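Local coordinates for Peptide/nickel transport system substrate-binding protein (Listeria monocytogenes serotype 1/2a, PDB 5KZT), which probably binds peptides outside the membrane and hands them on for uptake, as the substrate-binding component of a peptide transport system, at residues A[334-337]-A[338-342]. Numbering follows the deposited sequence.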
loop_
_atom_site.group_PDB
_atom_site.type_symbol
_atom_site.label_atom_id
_atom_site.label_comp_id
_atom_site.label_asym_id
_atom_site.label_seq_id
_atom_site.Cartn_x
_atom_site.Cartn_y
_atom_site.Cartn_z
ATOM N N GLU A 334 19.585 13.778 8.291
ATOM C CA GLU A 334 18.578 13.852 9.354
ATOM C C GLU A 334 17.219 13.388 8.864
ATOM O O GLU A 334 16.847 13.605 7.709
ATOM C CB GLU A 334 18.474 15.270 9.926
ATOM C CG GLU A 334 19.702 15.743 10.671
ATOM C CD GLU A 334 19.927 15.048 12.008
ATOM O OE1 GLU A 334 19.119 14.214 12.453
ATOM O OE2 GLU A 334 20.953 15.341 12.614
ATOM N N ASP A 335 16.474 12.741 9.761
ATOM C CA ASP A 335 15.132 12.221 9.478
ATOM C C ASP A 335 14.177 13.323 9.031
ATOM O O ASP A 335 14.081 14.373 9.691
ATOM C CB ASP A 335 14.550 11.564 10.732
ATOM C CG ASP A 335 13.393 10.641 10.434
ATOM O OD1 ASP A 335 12.501 10.978 9.623
ATOM O OD2 ASP A 335 13.375 9.539 11.039
ATOM N N TYR A 336 13.475 13.065 7.926
ATOM C CA TYR A 336 12.389 13.948 7.445
ATOM C C TYR A 336 11.482 14.419 8.576
ATOM O O TYR A 336 11.195 15.615 8.674
ATOM C CB TYR A 336 11.533 13.198 6.418
ATOM C CG TYR A 336 10.379 13.997 5.842
ATOM C CD1 TYR A 336 9.155 14.076 6.512
ATOM C CD2 TYR A 336 10.499 14.656 4.613
ATOM C CE1 TYR A 336 8.091 14.791 5.989
ATOM C CE2 TYR A 336 9.429 15.366 4.079
ATOM C CZ TYR A 336 8.233 15.432 4.766
ATOM O OH TYR A 336 7.161 16.149 4.254
ATOM N N THR A 337 11.045 13.485 9.436
ATOM C CA THR A 337 10.112 13.830 10.529
ATOM C C THR A 337 10.674 14.797 11.570
ATOM O O THR A 337 9.929 15.615 12.105
ATOM C CB THR A 337 9.565 12.591 11.279
ATOM O OG1 THR A 337 10.637 11.826 11.822
ATOM C CG2 THR A 337 8.772 11.751 10.378
ATOM N N LYS A 338 11.972 14.709 11.855
ATOM C CA LYS A 338 12.638 15.673 12.753
ATOM C C LYS A 338 12.660 17.092 12.122
ATOM O O LYS A 338 12.395 18.092 12.801
ATOM C CB LYS A 338 14.052 15.167 13.102
ATOM C CG LYS A 338 14.886 16.055 14.014
ATOM C CD LYS A 338 16.357 15.627 14.052
ATOM C CE LYS A 338 17.193 16.504 14.983
ATOM N NZ LYS A 338 17.201 17.932 14.564
ATOM N N GLU A 339 12.945 17.171 10.827
ATOM C CA GLU A 339 12.941 18.456 10.099
ATOM C C GLU A 339 11.537 19.033 9.949
ATOM O O GLU A 339 11.360 20.236 10.020
ATOM C CB GLU A 339 13.608 18.322 8.721
ATOM C CG GLU A 339 15.051 17.853 8.811
ATOM C CD GLU A 339 15.751 17.787 7.479
ATOM O OE1 GLU A 339 15.088 17.594 6.438
ATOM O OE2 GLU A 339 16.977 17.917 7.487
ATOM N N SER A 340 10.544 18.175 9.729
ATOM C CA SER A 340 9.155 18.617 9.604
ATOM C C SER A 340 8.554 19.065 10.935
ATOM O O SER A 340 7.687 19.945 10.962
ATOM C CB SER A 340 8.292 17.496 9.036
ATOM O OG SER A 340 7.057 18.003 8.569
ATOM N N GLY A 341 8.997 18.433 12.024
ATOM C CA GLY A 341 8.372 18.589 13.332
ATOM C C GLY A 341 7.022 17.910 13.442
ATOM O O GLY A 341 6.507 17.295 12.472
ATOM N N LYS A 342 6.427 18.027 14.621
ATOM C CA LYS A 342 5.110 17.444 14.860
ATOM C C LYS A 342 4.016 18.356 14.301
ATOM O O LYS A 342 4.176 19.565 14.281
ATOM C CB LYS A 342 4.891 17.183 16.345
ATOM C CG LYS A 342 5.805 16.114 16.906
ATOM C CD LYS A 342 5.608 15.983 18.405
ATOM C CE LYS A 342 6.376 14.816 19.010
ATOM N NZ LYS A 342 7.832 14.839 18.670
#
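Asp335 O receives Glu339 N at 3.2 Å, the i to i+4 bond that opens the short helix 336-340. Lys338 N also reaches Asp335 O, but weakly. Ser340 N follows on Tyr336 O at 2.8 Å. Gly341 N closes the helix on Thr337 O at 3.0 Å. Gly341 then leaves the helix with positive phi, 72°. This is little more than one helical turn, capped at its start by an aspartate side chain and ended by a glycine.

Asp335 is the N-cap. Its OD1 accepts Thr337 N at 2.9 Å, on the anti side and tilted from the carboxylate plane. Thr337 OG1 adds a weak bond to the same oxygen; chi1 of 58° turns the hydroxyl back toward the cap. Asp335 OD2 accepts from Gly325 N.

The tightly packed side is that of Tyr336 and Thr337, both buried. Ser340 CB makes a light contact beside the Tyr336 ring, 4.1 Å from CE1. The looser, solvent side holds Glu334 and Lys338, whose chains cross obliquely. Glu334 OE1 touches Lys338 CD at 3.5 Å, while Lys338 NZ stays 4.7 Å from that oxygen. Any attraction between the charges is therefore probably modest.

Helix 336-340, which follows strand 316-317 in the chain, packs against helix 471-487: Tyr336 and Glu339 both touch Val478. Tyr336 OH, Glu339 OE1 and Ser340 OG are hydrogen-bonded to Met477 O, Trp474 NE1 and Glu481 OE2 of that helix.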